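Local coordinates for DUF1491 domain-containing protein (Caulobacter crescentus, PDB 4GOQ), which is of unknown function, a small single-domain member of the DUF1491 family built on a mixed beta sheet flanked by helices, at residues V39-S53 / W64-D77. Residues are numbered along the deposited sequence; the frame is centred on the assembly and turned at random. Where two conformers were deposited one is given.
Sequences VKAVDRREGTARLFS and WMQPVRSTFEPDLD
Leu76 of helix 74-86 lays its CD1 over the methyl of Ala49, CB to CD1 3.6 Å, and its CB faces CD2 of Leu51. The small alanine probably helps the helix lie close to the strand here, while Leu51, two residues on, also reaches CG1 of Val68 with CD2, at 3.8 Å. Tyr79, a turn further along the helix, also touches Leu51. Next to these apolar groups, Lys40 stretches out fully, CG anti to the backbone N (chi1 -177°), and carries NZ between two carboxylates, of Glu73 and Asp77: Asp77 OD1 receives it through its syn lone pair at 2.7 Å, whereas Glu73 OE2 is met on the anti side, 31° out of plane. Glu94 of the neighbouring strand adds a third acid, a setting that probably keeps the lysine protonated. Strands 48-56 and 62-65 form a beta hairpin at the edge of the mixed sheet, where Ser53 and Met65, here selenomethionine, make an antiparallel hydrogen-bonded pair; Ser53 N reaches Met65 O at 2.9 Å. Pro67, two residues on, has no N-H to offer Leu51 O, against which its CD packs at 3.4 Å. Water takes over from direct pairing: one molecule accepts from Leu51 N and lies 2.7 Å from both Gln66 OE1 and Val68 O. Gln66 runs alongside Phe52, its CG 3.7 Å from CE1 of the ring, and its amide NE2 hydrogen-bonds to Glu109 O.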
loop_
_atom_site.group_PDB
_atom_site.type_symbol
_atom_site.label_atom_id
_atom_site.label_comp_id
_atom_site.label_asym_id
_atom_site.label_seq_id
_atom_site.Cartn_x
_atom_site.Cartn_y
_atom_site.Cartn_z
ATOM N N VAL A 39 -0.075 1.447 -0.699
ATOM C CA VAL A 39 0.319 0.060 -0.918
ATOM C C VAL A 39 -0.012 -0.316 -2.354
ATOM O O VAL A 39 -1.166 -0.212 -2.754
ATOM C CB VAL A 39 -0.345 -0.921 0.090
ATOM C CG1 VAL A 39 0.042 -2.374 -0.212
ATOM C CG2 VAL A 39 0.002 -0.550 1.524
ATOM N N LYS A 40 0.998 -0.743 -3.112
ATOM C CA LYS A 40 0.837 -1.226 -4.486
ATOM C C LYS A 40 0.908 -2.740 -4.454
ATOM O O LYS A 40 1.961 -3.281 -4.153
ATOM C CB LYS A 40 1.935 -0.647 -5.387
ATOM C CG LYS A 40 1.785 -1.064 -6.863
ATOM C CD LYS A 40 3.027 -0.508 -7.607
ATOM C CE LYS A 40 3.093 -0.896 -9.029
ATOM N NZ LYS A 40 4.450 -0.593 -9.586
ATOM N N ALA A 41 -0.206 -3.429 -4.739
ATOM C CA ALA A 41 -0.241 -4.890 -4.716
ATOM C C ALA A 41 -0.256 -5.408 -6.150
ATOM O O ALA A 41 -1.178 -5.116 -6.898
ATOM C CB ALA A 41 -1.462 -5.372 -3.942
ATOM N N VAL A 42 0.802 -6.105 -6.546
ATOM C CA VAL A 42 0.957 -6.602 -7.913
ATOM C C VAL A 42 0.646 -8.086 -7.933
ATOM O O VAL A 42 1.241 -8.847 -7.161
ATOM C CB VAL A 42 2.380 -6.306 -8.495
ATOM C CG1 VAL A 42 2.532 -6.868 -9.918
ATOM C CG2 VAL A 42 2.690 -4.810 -8.475
ATOM N N ASP A 43 -0.282 -8.484 -8.827
ATOM C CA ASP A 43 -0.682 -9.874 -9.047
ATOM C C ASP A 43 0.158 -10.382 -10.198
ATOM O O ASP A 43 -0.050 -9.986 -11.352
ATOM C CB ASP A 43 -2.204 -9.986 -9.307
ATOM C CG ASP A 43 -2.787 -11.407 -9.341
ATOM O OD1 ASP A 43 -2.051 -12.350 -9.733
ATOM O OD2 ASP A 43 -3.993 -11.567 -9.011
ATOM N N ARG A 44 1.170 -11.197 -9.867
ATOM C CA ARG A 44 2.133 -11.713 -10.843
ATOM C C ARG A 44 1.464 -12.649 -11.857
ATOM O O ARG A 44 1.825 -12.624 -13.040
ATOM C CB ARG A 44 3.309 -12.436 -10.141
ATOM C CG ARG A 44 3.989 -11.631 -9.017
ATOM C CD ARG A 44 5.397 -12.135 -8.740
ATOM N NE ARG A 44 5.646 -12.358 -7.315
ATOM C CZ ARG A 44 5.543 -13.539 -6.707
ATOM N NH1 ARG A 44 5.191 -14.619 -7.394
ATOM N NH2 ARG A 44 5.794 -13.648 -5.408
ATOM N N ARG A 45 0.466 -13.435 -11.405
ATOM C CA ARG A 45 -0.255 -14.376 -12.262
ATOM C C ARG A 45 -1.194 -13.680 -13.244
ATOM O O ARG A 45 -1.134 -13.964 -14.441
ATOM C CB ARG A 45 -1.051 -15.379 -11.425
ATOM C CG ARG A 45 -0.410 -16.752 -11.365
ATOM C CD ARG A 45 -1.458 -17.851 -11.375
ATOM N NE ARG A 45 -2.165 -17.966 -10.098
ATOM C CZ ARG A 45 -1.763 -18.725 -9.083
ATOM N NH1 ARG A 45 -0.646 -19.436 -9.176
ATOM N NH2 ARG A 45 -2.471 -18.774 -7.963
ATOM N N GLU A 46 -2.072 -12.792 -12.746
ATOM C CA GLU A 46 -3.055 -12.097 -13.573
ATOM C C GLU A 46 -2.441 -10.957 -14.405
ATOM O O GLU A 46 -3.102 -10.440 -15.317
ATOM C CB GLU A 46 -4.194 -11.550 -12.709
ATOM C CG GLU A 46 -5.097 -12.614 -12.108
ATOM C CD GLU A 46 -6.345 -12.112 -11.400
ATOM O OE1 GLU A 46 -6.423 -10.899 -11.091
ATOM O OE2 GLU A 46 -7.242 -12.947 -11.136
ATOM N N GLY A 47 -1.205 -10.570 -14.082
ATOM C CA GLY A 47 -0.512 -9.480 -14.761
ATOM C C GLY A 47 -1.191 -8.148 -14.508
ATOM O O GLY A 47 -1.222 -7.278 -15.388
ATOM N N THR A 48 -1.773 -7.991 -13.295
ATOM C CA THR A 48 -2.485 -6.779 -12.937
ATOM C C THR A 48 -2.041 -6.243 -11.573
ATOM O O THR A 48 -1.326 -6.928 -10.850
ATOM C CB THR A 48 -3.982 -7.002 -12.979
ATOM O OG1 THR A 48 -4.598 -5.706 -12.940
ATOM C CG2 THR A 48 -4.481 -7.918 -11.841
ATOM N N ALA A 49 -2.472 -5.012 -11.230
ATOM C CA ALA A 49 -2.049 -4.407 -9.975
ATOM C C ALA A 49 -3.106 -3.471 -9.408
ATOM O O ALA A 49 -3.958 -2.942 -10.137
ATOM C CB ALA A 49 -0.737 -3.664 -10.190
ATOM N N ARG A 50 -3.045 -3.270 -8.087
ATOM C CA ARG A 50 -3.958 -2.383 -7.402
ATOM C C ARG A 50 -3.172 -1.438 -6.520
ATOM O O ARG A 50 -2.079 -1.779 -6.071
ATOM C CB ARG A 50 -4.969 -3.181 -6.553
ATOM C CG ARG A 50 -5.975 -3.979 -7.393
ATOM C CD ARG A 50 -6.850 -4.835 -6.482
ATOM N NE ARG A 50 -6.078 -5.873 -5.786
ATOM C CZ ARG A 50 -6.556 -6.613 -4.788
ATOM N NH1 ARG A 50 -7.799 -6.452 -4.375
ATOM N NH2 ARG A 50 -5.788 -7.525 -4.202
ATOM N N LEU A 51 -3.734 -0.270 -6.262
ATOM C CA LEU A 51 -3.097 0.708 -5.375
ATOM C C LEU A 51 -4.101 1.044 -4.269
ATOM O O LEU A 51 -5.281 1.288 -4.556
ATOM C CB LEU A 51 -2.686 1.938 -6.191
ATOM C CG LEU A 51 -1.662 2.891 -5.605
ATOM C CD1 LEU A 51 -0.306 2.201 -5.408
ATOM C CD2 LEU A 51 -1.445 4.054 -6.565
ATOM N N PHE A 52 -3.653 0.961 -3.006
ATOM C CA PHE A 52 -4.488 1.208 -1.841
ATOM C C PHE A 52 -3.944 2.399 -1.047
ATOM O O PHE A 52 -2.730 2.483 -0.830
ATOM C CB PHE A 52 -4.557 -0.066 -0.939
ATOM C CG PHE A 52 -5.146 -1.285 -1.618
ATOM C CD1 PHE A 52 -6.524 -1.437 -1.740
ATOM C CD2 PHE A 52 -4.325 -2.287 -2.122
ATOM C CE1 PHE A 52 -7.069 -2.565 -2.360
ATOM C CE2 PHE A 52 -4.872 -3.422 -2.724
ATOM C CZ PHE A 52 -6.239 -3.547 -2.856
ATOM N N SER A 53 -4.834 3.326 -0.662
ATOM C CA SER A 53 -4.539 4.476 0.202
ATOM C C SER A 53 -5.479 4.448 1.417
ATOM O O SER A 53 -6.518 3.781 1.413
ATOM C CB SER A 53 -4.627 5.810 -0.534
ATOM O OG SER A 53 -5.962 6.089 -0.931
ATOM N N TRP A 64 -8.961 0.680 3.750
ATOM C CA TRP A 64 -8.185 0.980 2.540
ATOM C C TRP A 64 -9.101 1.191 1.334
ATOM O O TRP A 64 -10.008 0.406 1.082
ATOM C CB TRP A 64 -7.171 -0.138 2.259
ATOM C CG TRP A 64 -6.154 -0.272 3.359
ATOM C CD1 TRP A 64 -6.253 -1.029 4.490
ATOM C CD2 TRP A 64 -4.929 0.466 3.473
ATOM N NE1 TRP A 64 -5.129 -0.851 5.283
ATOM C CE2 TRP A 64 -4.297 0.058 4.670
ATOM C CE3 TRP A 64 -4.269 1.386 2.635
ATOM C CZ2 TRP A 64 -3.085 0.617 5.100
ATOM C CZ3 TRP A 64 -3.058 1.920 3.048
ATOM C CH2 TRP A 64 -2.454 1.505 4.242
HETATM N N MSE A 65 -8.862 2.263 0.607
HETATM C CA MSE A 65 -9.626 2.628 -0.588
HETATM C C MSE A 65 -8.684 2.550 -1.782
HETATM O O MSE A 65 -7.469 2.585 -1.579
HETATM C CB MSE A 65 -10.278 4.039 -0.445
HETATM C CG MSE A 65 -9.284 5.213 -0.281
HETATM SE SE MSE A 65 -10.111 7.019 -0.086
HETATM C CE MSE A 65 -8.640 8.086 -0.669
ATOM N N GLN A 66 -9.218 2.475 -3.008
ATOM C CA GLN A 66 -8.406 2.499 -4.238
ATOM C C GLN A 66 -8.597 3.873 -4.851
ATOM O O GLN A 66 -9.695 4.187 -5.310
ATOM C CB GLN A 66 -8.759 1.364 -5.209
ATOM C CG GLN A 66 -8.425 0.001 -4.604
ATOM C CD GLN A 66 -8.817 -1.112 -5.523
ATOM O OE1 GLN A 66 -8.363 -1.180 -6.660
ATOM N NE2 GLN A 66 -9.682 -2.002 -5.056
ATOM N N PRO A 67 -7.584 4.755 -4.731
ATOM C CA PRO A 67 -7.751 6.139 -5.230
ATOM C C PRO A 67 -7.649 6.253 -6.750
ATOM O O PRO A 67 -7.966 7.295 -7.324
ATOM C CB PRO A 67 -6.605 6.886 -4.556
ATOM C CG PRO A 67 -5.527 5.852 -4.396
ATOM C CD PRO A 67 -6.233 4.538 -4.155
ATOM N N VAL A 68 -7.192 5.182 -7.390
ATOM C CA VAL A 68 -7.030 5.068 -8.844
ATOM C C VAL A 68 -7.171 3.574 -9.170
ATOM O O VAL A 68 -6.730 2.733 -8.380
ATOM C CB VAL A 68 -5.695 5.689 -9.366
ATOM C CG1 VAL A 68 -4.491 5.094 -8.642
ATOM C CG2 VAL A 68 -5.546 5.546 -10.897
ATOM N N ARG A 69 -7.859 3.265 -10.282
ATOM C CA ARG A 69 -8.018 1.894 -10.746
ATOM C C ARG A 69 -7.596 1.837 -12.175
ATOM O O ARG A 69 -8.038 2.666 -12.978
ATOM C CB ARG A 69 -9.462 1.392 -10.627
ATOM C CG ARG A 69 -9.994 1.363 -9.212
ATOM C CD ARG A 69 -11.482 1.064 -9.266
ATOM N NE ARG A 69 -12.046 1.234 -7.933
ATOM C CZ ARG A 69 -12.371 0.238 -7.125
ATOM N NH1 ARG A 69 -12.265 -1.021 -7.534
ATOM N NH2 ARG A 69 -12.850 0.491 -5.916
ATOM N N SER A 70 -6.720 0.879 -12.504
ATOM C CA SER A 70 -6.261 0.699 -13.868
ATOM C C SER A 70 -5.610 -0.663 -14.052
ATOM O O SER A 70 -4.818 -1.085 -13.212
ATOM C CB SER A 70 -5.273 1.806 -14.245
ATOM O OG SER A 70 -4.903 1.707 -15.613
ATOM N N THR A 71 -5.857 -1.299 -15.197
ATOM C CA THR A 71 -5.166 -2.545 -15.556
ATOM C C THR A 71 -3.779 -2.207 -16.159
ATOM O O THR A 71 -2.978 -3.115 -16.413
ATOM C CB THR A 71 -5.985 -3.395 -16.543
ATOM O OG1 THR A 71 -6.262 -2.623 -17.708
ATOM C CG2 THR A 71 -7.267 -3.952 -15.919
ATOM N N PHE A 72 -3.506 -0.896 -16.367
ATOM C CA PHE A 72 -2.236 -0.392 -16.925
ATOM C C PHE A 72 -1.393 0.149 -15.784
ATOM O O PHE A 72 -1.640 1.244 -15.269
ATOM C CB PHE A 72 -2.507 0.659 -18.008
ATOM C CG PHE A 72 -1.305 0.911 -18.889
ATOM C CD1 PHE A 72 -0.840 -0.070 -19.756
ATOM C CD2 PHE A 72 -0.623 2.120 -18.830
ATOM C CE1 PHE A 72 0.275 0.167 -20.573
ATOM C CE2 PHE A 72 0.491 2.359 -19.651
ATOM C CZ PHE A 72 0.954 1.371 -20.486
ATOM N N GLU A 73 -0.448 -0.684 -15.307
ATOM C CA GLU A 73 0.363 -0.432 -14.113
ATOM C C GLU A 73 1.057 0.964 -14.098
ATOM O O GLU A 73 1.057 1.612 -13.039
ATOM C CB GLU A 73 1.394 -1.538 -13.924
ATOM C CG GLU A 73 1.938 -1.560 -12.510
ATOM C CD GLU A 73 3.013 -2.598 -12.284
ATOM O OE1 GLU A 73 2.815 -3.774 -12.665
ATOM O OE2 GLU A 73 4.063 -2.227 -11.723
ATOM N N PRO A 74 1.591 1.491 -15.226
ATOM C CA PRO A 74 2.224 2.824 -15.153
ATOM C C PRO A 74 1.300 3.931 -14.622
ATOM O O PRO A 74 1.820 4.890 -14.070
ATOM C CB PRO A 74 2.652 3.079 -16.589
ATOM C CG PRO A 74 2.982 1.706 -17.098
ATOM C CD PRO A 74 1.845 0.871 -16.543
ATOM N N ASP A 75 -0.047 3.801 -14.762
ATOM C CA ASP A 75 -0.992 4.750 -14.143
ATOM C C ASP A 75 -0.884 4.734 -12.599
ATOM O O ASP A 75 -1.093 5.756 -11.935
ATOM C CB ASP A 75 -2.439 4.422 -14.545
ATOM C CG ASP A 75 -2.737 4.624 -16.009
ATOM O OD1 ASP A 75 -2.210 5.629 -16.603
ATOM O OD2 ASP A 75 -3.466 3.776 -16.583
ATOM N N LEU A 76 -0.588 3.568 -12.024
ATOM C CA LEU A 76 -0.445 3.446 -10.553
ATOM C C LEU A 76 0.875 4.069 -10.125
ATOM O O LEU A 76 0.907 4.785 -9.131
ATOM C CB LEU A 76 -0.552 1.992 -10.066
ATOM C CG LEU A 76 -1.758 1.177 -10.607
ATOM C CD1 LEU A 76 -1.795 -0.194 -9.948
ATOM C CD2 LEU A 76 -3.088 1.902 -10.371
ATOM N N ASP A 77 1.925 3.913 -10.956
ATOM C CA ASP A 77 3.236 4.523 -10.706
ATOM C C ASP A 77 3.120 6.035 -10.851
ATOM O O ASP A 77 3.654 6.748 -10.013
ATOM C CB ASP A 77 4.304 3.923 -11.653
ATOM C CG ASP A 77 4.658 2.465 -11.307
ATOM O OD1 ASP A 77 4.308 2.010 -10.189
ATOM O OD2 ASP A 77 5.216 1.777 -12.171
HETATM O O HOH W 1 0.751 -5.266 -13.474
HETATM O O HOH W 2 -5.814 -3.657 -12.078
HETATM O O HOH W 3 -5.991 -1.001 -10.363
HETATM O O HOH W 4 -6.326 0.178 -7.770
#